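Acetyl transferase (PDB 1S7K) probably transfers an acetyl group from acetyl-coenzyme A to the N-terminal alpha-amino group of ribosomal protein L7/L12, acting as a dimeric GNAT-family enzyme. Local coordinates at residues 97-102 / 133-138; 147-152 / 173-178. One frame throughout, in Å; residues are numbered along the deposited sequence.

In the fold
The two contacts sit beside each other on one mixed sheet, their centres about 9 Å apart. Contact 1 pairs the parallel strands that open into the GNAT cleft; contact 2 packs the end of helix 142-150 on strand 168-178, the antiparallel neighbour of strand 132-138. Probable backbone hydrogen bonds join them, Cys137 O to Asn173 N at 2.7 Å and Phe133 N to Arg177 O at 2.8 Å. Tyr101 OH also packs 3.6 Å from Val147 CG2. Coenzyme A is absent from this chain, but Tyr101 and Cys137 of contact 1 and Arg150 of contact 2 contact it in ligand-bound RimL, Cys137 covalently.

Contact 1 of 2, residues 97-102 / 133-138; sequences AYIGYW and FVIKCR
Tyr98 and Val134 form the apolar centre on one face of the sheet, lying side by side and pointing the same way. With CG1 anti to its backbone N (chi1 -178°), Val134 brings this methyl to 3.5 Å from Tyr98 CD2. The strands are the parallel pair of the beta-alpha-beta unit 96-103, 112-127, 132-138, and they splay apart as in the GNAT fold, where the V-shaped opening receives coenzyme A. On the opposite face, Ile99 CD1 rests 3.9 Å from Phe133 CB, and Ile99 CB stands 3.9 Å from Ile135 CG1; Ile99 also touches Leu117 of helix 112-127 and Phe87 of strand 80-91. Lys136 CD lies against the CD2-CE2 side of the Tyr98 ring. The phenol hydroxyl is hydrogen-bonded to Glu91, while Met159 of the second subunit packs on Tyr98, bringing this face to the dimer contact.

Two short backbone bonds tie the closed end of the V. Val134 N donates to Ala97 O at 2.7 Å, and Val134 O accepts from Ile99 N, also at 2.7 Å, with the donor in line with the carbonyl (C=O...N 180°). Direct pairing stops there. The segment axes diverge by 52°, and the CA atoms of Tyr101 and Cys137, both coenzyme A-contacting residues, are already 10.7 Å apart. Water takes over at the start of the gap: Lys136 N, which in a continuous parallel ladder would be expected to meet Ile99 O directly, donates instead to one water at 2.8 Å, and that water also touches Ile99 O. A second water bridges the carbonyls of Ile99 and Lys136, its oxygen 2.7 Å from Ile99 O.

Contact 2 of 2, residues 147-152 / 173-178; sequences VARRNH and NMYARI
Ala148 CB sits squarely over the Tyr175 ring, a CH-pi contact 3.5 Å from the centroid and 8° off the ring normal. The Tyr175 hydroxyl is hydrogen-bonded to Asn145. A water at the ring's edge donates to Tyr175 OH at 2.7 Å and accepts from NH1 of Arg149. In this GNAT domain helix 142-150 packs on strand 168-178 of the sheet, and a Schellman motif ends it, with His152, at positive phi, as the C-prime residue. Asn151 turns its amide back on the helix: ND2 donates to Val147 O at 2.7 Å, a carbonyl that also accepts from Asn151 N, and ND2 bonds to Ser114, a coenzyme A-contacting residue, as well. Arg177 reaches this helix end with CG anti to its backbone N (chi1 -166°) and an extended chain. Its NH1 makes a weak hydrogen bond to Asn151 O at 3.0 Å, and its CD lies 3.6 Å from His152 O. The His152 and Arg177 side chains run side by side, their planes 79° apart, with His152 CD2 over the guanidinium face and Arg177 NH1 near the plane of the imidazole, at its edge, 4.0 Å from CD2.

Contact 1 of 2, residues 97-102 / 133-138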
loop_
_atom_site.group_PDB
_atom_site.type_symbol
_atom_site.label_atom_id
_atom_site.label_comp_id
_atom_site.label_asym_id
_atom_site.label_seq_id
_atom_site.Cartn_x
_atom_site.Cartn_y
_atom_site.Cartn_z
ATOM N N ALA A 97 -7.654 -5.755 -2.516
ATOM C CA ALA A 97 -6.561 -6.380 -3.250
ATOM C C ALA A 97 -6.040 -5.455 -4.325
ATOM O O ALA A 97 -6.848 -4.767 -4.975
ATOM C CB ALA A 97 -7.023 -7.653 -3.876
ATOM N N TYR A 98 -4.723 -5.435 -4.520
ATOM C CA TYR A 98 -4.132 -4.625 -5.592
ATOM C C TYR A 98 -3.779 -5.619 -6.718
ATOM O O TYR A 98 -3.160 -6.661 -6.502
ATOM C CB TYR A 98 -2.881 -3.905 -5.090
ATOM C CG TYR A 98 -3.233 -2.975 -3.948
ATOM C CD1 TYR A 98 -3.273 -3.418 -2.637
ATOM C CD2 TYR A 98 -3.610 -1.674 -4.211
ATOM C CE1 TYR A 98 -3.703 -2.542 -1.586
ATOM C CE2 TYR A 98 -4.038 -0.813 -3.208
ATOM C CZ TYR A 98 -4.080 -1.236 -1.914
ATOM O OH TYR A 98 -4.465 -0.333 -0.950
ATOM N N ILE A 99 -4.220 -5.310 -7.908
ATOM C CA ILE A 99 -4.025 -6.210 -9.045
ATOM C C ILE A 99 -2.716 -6.012 -9.853
ATOM O O ILE A 99 -2.332 -4.887 -10.176
ATOM C CB ILE A 99 -5.234 -6.039 -10.039
ATOM C CG1 ILE A 99 -6.535 -6.573 -9.417
ATOM C CG2 ILE A 99 -4.905 -6.739 -11.365
ATOM C CD1 ILE A 99 -7.843 -5.916 -9.921
ATOM N N GLY A 100 -2.078 -7.097 -10.263
ATOM C CA GLY A 100 -0.870 -6.943 -11.107
ATOM C C GLY A 100 -1.011 -8.008 -12.197
ATOM O O GLY A 100 -1.694 -8.954 -11.953
ATOM N N TYR A 101 -0.479 -7.818 -13.404
ATOM C CA TYR A 101 -0.609 -8.872 -14.427
ATOM C C TYR A 101 0.436 -8.669 -15.498
ATOM O O TYR A 101 1.019 -7.577 -15.618
ATOM C CB TYR A 101 -1.982 -8.818 -15.149
ATOM C CG TYR A 101 -2.030 -7.808 -16.326
ATOM C CD1 TYR A 101 -1.942 -8.226 -17.665
ATOM C CD2 TYR A 101 -2.170 -6.457 -16.089
ATOM C CE1 TYR A 101 -2.002 -7.285 -18.753
ATOM C CE2 TYR A 101 -2.232 -5.506 -17.160
ATOM C CZ TYR A 101 -2.139 -5.924 -18.491
ATOM O OH TYR A 101 -2.147 -4.939 -19.503
ATOM N N TRP A 102 0.690 -9.744 -16.243
ATOM C CA TRP A 102 1.548 -9.657 -17.407
ATOM C C TRP A 102 1.247 -10.822 -18.319
ATOM O O TRP A 102 0.996 -11.942 -17.864
ATOM C CB TRP A 102 3.030 -9.535 -17.042
ATOM C CG TRP A 102 3.661 -10.644 -16.430
ATOM C CD1 TRP A 102 3.790 -10.892 -15.091
ATOM C CD2 TRP A 102 4.312 -11.724 -17.121
ATOM N NE1 TRP A 102 4.496 -12.101 -14.903
ATOM C CE2 TRP A 102 4.818 -12.616 -16.137
ATOM C CE3 TRP A 102 4.512 -12.027 -18.480
ATOM C CZ2 TRP A 102 5.523 -13.804 -16.479
ATOM C CZ3 TRP A 102 5.216 -13.217 -18.815
ATOM C CH2 TRP A 102 5.703 -14.075 -17.824
ATOM N N PHE A 133 -11.280 -4.015 -5.388
ATOM C CA PHE A 133 -10.206 -4.454 -6.259
ATOM C C PHE A 133 -9.535 -3.234 -6.789
ATOM O O PHE A 133 -10.217 -2.349 -7.322
ATOM C CB PHE A 133 -10.775 -5.291 -7.424
ATOM C CG PHE A 133 -11.525 -6.499 -6.964
ATOM C CD1 PHE A 133 -12.890 -6.417 -6.704
ATOM C CD2 PHE A 133 -10.847 -7.689 -6.712
ATOM C CE1 PHE A 133 -13.571 -7.500 -6.198
ATOM C CE2 PHE A 133 -11.542 -8.800 -6.195
ATOM C CZ PHE A 133 -12.921 -8.692 -5.942
ATOM N N VAL A 134 -8.226 -3.158 -6.632
ATOM C CA VAL A 134 -7.515 -1.952 -7.021
ATOM C C VAL A 134 -6.467 -2.125 -8.054
ATOM O O VAL A 134 -5.769 -3.115 -8.014
ATOM C CB VAL A 134 -6.816 -1.351 -5.772
ATOM C CG1 VAL A 134 -6.084 -0.036 -6.118
ATOM C CG2 VAL A 134 -7.935 -1.086 -4.676
ATOM N N ILE A 135 -6.414 -1.207 -9.032
ATOM C CA ILE A 135 -5.332 -1.237 -10.054
ATOM C C ILE A 135 -4.557 0.052 -9.939
ATOM O O ILE A 135 -5.145 1.150 -10.134
ATOM C CB ILE A 135 -5.864 -1.306 -11.507
ATOM C CG1 ILE A 135 -6.399 -2.718 -11.763
ATOM C CG2 ILE A 135 -4.689 -0.927 -12.530
ATOM C CD1 ILE A 135 -7.255 -2.934 -13.056
ATOM N N LYS A 136 -3.267 -0.048 -9.607
ATOM C CA LYS A 136 -2.413 1.147 -9.586
ATOM C C LYS A 136 -1.529 0.942 -10.799
ATOM O O LYS A 136 -0.934 -0.165 -10.937
ATOM C CB LYS A 136 -1.540 1.167 -8.313
ATOM C CG LYS A 136 -2.289 1.460 -7.036
ATOM C CD LYS A 136 -1.468 1.091 -5.794
ATOM C CE LYS A 136 -0.351 2.023 -5.576
ATOM N NZ LYS A 136 0.528 1.455 -4.470
ATOM N N CYS A 137 -1.522 1.912 -11.717
ATOM C CA CYS A 137 -0.603 1.756 -12.861
ATOM C C CYS A 137 -0.109 3.127 -13.307
ATOM O O CYS A 137 -0.822 4.152 -13.139
ATOM C CB CYS A 137 -1.335 1.069 -13.984
ATOM S SG CYS A 137 -2.799 1.982 -14.656
ATOM N N ARG A 138 1.085 3.174 -13.895
ATOM C CA ARG A 138 1.653 4.451 -14.332
ATOM C C ARG A 138 0.686 5.147 -15.285
ATOM O O ARG A 138 0.006 4.492 -16.078
ATOM C CB ARG A 138 2.984 4.234 -15.049
ATOM C CG ARG A 138 4.123 3.887 -14.092
ATOM C CD ARG A 138 5.498 3.729 -14.868
ATOM N NE ARG A 138 5.311 3.599 -16.314
ATOM C CZ ARG A 138 5.087 2.472 -16.987
ATOM N NH1 ARG A 138 4.912 2.547 -18.293
ATOM N NH2 ARG A 138 5.046 1.265 -16.383
HETATM O O HOH W 1 -2.374 -2.448 -8.437
HETATM O O HOH W 2 -1.163 -2.857 -11.587
#

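Contact 2 of 2, residues 147-152 / 173-178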
loop_
_atom_site.group_PDB
_atom_site.type_symbol
_atom_site.label_atom_id
_atom_site.label_comp_id
_atom_site.label_asym_id
_atom_site.label_seq_id
_atom_site.Cartn_x
_atom_site.Cartn_y
_atom_site.Cartn_z
ATOM N N VAL A 147 -6.966 -1.606 -19.587
ATOM C CA VAL A 147 -7.589 -2.733 -18.869
ATOM C C VAL A 147 -8.483 -2.131 -17.787
ATOM O O VAL A 147 -9.631 -2.509 -17.641
ATOM C CB VAL A 147 -6.493 -3.664 -18.216
ATOM C CG1 VAL A 147 -7.133 -4.663 -17.302
ATOM C CG2 VAL A 147 -5.742 -4.454 -19.345
ATOM N N ALA A 148 -7.950 -1.167 -17.044
ATOM C CA ALA A 148 -8.758 -0.581 -15.991
ATOM C C ALA A 148 -10.072 -0.022 -16.533
ATOM O O ALA A 148 -11.169 -0.322 -16.008
ATOM C CB ALA A 148 -7.974 0.450 -15.238
ATOM N N ARG A 149 -10.001 0.726 -17.619
ATOM C CA ARG A 149 -11.235 1.299 -18.176
ATOM C C ARG A 149 -12.189 0.295 -18.792
ATOM O O ARG A 149 -13.374 0.420 -18.602
ATOM C CB ARG A 149 -10.898 2.405 -19.198
ATOM C CG ARG A 149 -10.227 3.655 -18.558
ATOM C CD ARG A 149 -10.072 4.726 -19.681
ATOM N NE ARG A 149 -9.313 4.169 -20.788
ATOM C CZ ARG A 149 -8.050 4.492 -21.062
ATOM N NH1 ARG A 149 -7.409 5.392 -20.313
ATOM N NH2 ARG A 149 -7.422 3.888 -22.060
ATOM N N ARG A 150 -11.698 -0.694 -19.531
ATOM C CA ARG A 150 -12.539 -1.719 -20.152
ATOM C C ARG A 150 -13.246 -2.598 -19.108
ATOM O O ARG A 150 -14.243 -3.233 -19.425
ATOM C CB ARG A 150 -11.710 -2.685 -21.008
ATOM C CG ARG A 150 -11.034 -2.095 -22.206
ATOM C CD ARG A 150 -11.895 -2.125 -23.468
ATOM N NE ARG A 150 -11.223 -1.275 -24.446
ATOM C CZ ARG A 150 -11.650 -1.045 -25.670
ATOM N NH1 ARG A 150 -12.771 -1.612 -26.104
ATOM N NH2 ARG A 150 -10.947 -0.235 -26.457
ATOM N N ASN A 151 -12.704 -2.660 -17.882
ATOM C CA ASN A 151 -13.281 -3.494 -16.878
ATOM C C ASN A 151 -14.032 -2.724 -15.802
ATOM O O ASN A 151 -14.202 -3.187 -14.696
ATOM C CB ASN A 151 -12.179 -4.402 -16.374
ATOM C CG ASN A 151 -11.719 -5.347 -17.500
ATOM O OD1 ASN A 151 -12.340 -6.397 -17.693
ATOM N ND2 ASN A 151 -10.689 -4.934 -18.303
ATOM N N HIS A 152 -14.430 -1.536 -16.204
ATOM C CA HIS A 152 -15.288 -0.620 -15.439
ATOM C C HIS A 152 -14.757 -0.182 -14.104
ATOM O O HIS A 152 -15.528 -0.103 -13.117
ATOM C CB HIS A 152 -16.651 -1.294 -15.262
ATOM C CG HIS A 152 -17.084 -2.066 -16.471
ATOM N ND1 HIS A 152 -17.419 -1.457 -17.662
ATOM C CD2 HIS A 152 -17.127 -3.403 -16.704
ATOM C CE1 HIS A 152 -17.649 -2.382 -18.585
ATOM N NE2 HIS A 152 -17.477 -3.567 -18.029
ATOM N N ASN A 173 -1.906 6.211 -11.705
ATOM C CA ASN A 173 -3.360 6.300 -11.559
ATOM C C ASN A 173 -3.807 5.209 -10.601
ATOM O O ASN A 173 -3.325 4.065 -10.648
ATOM C CB ASN A 173 -4.050 6.100 -12.908
ATOM C CG ASN A 173 -4.045 7.372 -13.764
ATOM O OD1 ASN A 173 -4.021 8.486 -13.242
ATOM N ND2 ASN A 173 -4.065 7.203 -15.090
ATOM N N MET A 174 -4.730 5.563 -9.723
ATOM C CA MET A 174 -5.275 4.578 -8.837
ATOM C C MET A 174 -6.718 4.405 -9.256
ATOM O O MET A 174 -7.506 5.360 -9.228
ATOM C CB MET A 174 -5.192 5.010 -7.359
ATOM C CG MET A 174 -5.976 3.935 -6.515
ATOM S SD MET A 174 -5.827 4.162 -4.733
ATOM C CE MET A 174 -4.123 3.637 -4.548
ATOM N N TYR A 175 -7.065 3.159 -9.600
ATOM C CA TYR A 175 -8.410 2.759 -10.057
ATOM C C TYR A 175 -9.010 1.752 -9.093
ATOM O O TYR A 175 -8.286 0.938 -8.505
ATOM C CB TYR A 175 -8.322 2.032 -11.401
ATOM C CG TYR A 175 -7.962 2.875 -12.601
ATOM C CD1 TYR A 175 -8.951 3.545 -13.334
ATOM C CD2 TYR A 175 -6.639 2.939 -13.050
ATOM C CE1 TYR A 175 -8.585 4.258 -14.546
ATOM C CE2 TYR A 175 -6.285 3.628 -14.201
ATOM C CZ TYR A 175 -7.274 4.285 -14.961
ATOM O OH TYR A 175 -6.908 4.916 -16.183
ATOM N N ALA A 176 -10.313 1.786 -8.914
ATOM C CA ALA A 176 -10.906 0.776 -8.037
ATOM C C ALA A 176 -12.261 0.331 -8.522
ATOM O O ALA A 176 -12.976 1.070 -9.211
ATOM C CB ALA A 176 -11.017 1.274 -6.516
ATOM N N ARG A 177 -12.589 -0.912 -8.199
ATOM C CA ARG A 177 -13.918 -1.451 -8.455
ATOM C C ARG A 177 -14.350 -2.164 -7.197
ATOM O O ARG A 177 -13.556 -2.957 -6.648
ATOM C CB ARG A 177 -13.883 -2.493 -9.587
ATOM C CG ARG A 177 -15.326 -2.779 -10.055
ATOM C CD ARG A 177 -15.364 -3.330 -11.500
ATOM N NE ARG A 177 -16.607 -4.053 -11.679
ATOM C CZ ARG A 177 -16.816 -4.998 -12.587
ATOM N NH1 ARG A 177 -15.863 -5.335 -13.450
ATOM N NH2 ARG A 177 -17.967 -5.682 -12.549
ATOM N N ILE A 178 -15.577 -1.883 -6.729
ATOM C CA ILE A 178 -16.125 -2.551 -5.551
ATOM C C ILE A 178 -17.203 -3.548 -6.072
ATOM O O ILE A 178 -18.038 -3.190 -6.941
ATOM C CB ILE A 178 -16.836 -1.564 -4.597
ATOM C CG1 ILE A 178 -15.881 -0.424 -4.160
ATOM C CG2 ILE A 178 -17.456 -2.340 -3.380
ATOM C CD1 ILE A 178 -14.823 -0.799 -3.216
HETATM O O HOH W 3 -8.531 6.502 -17.568
#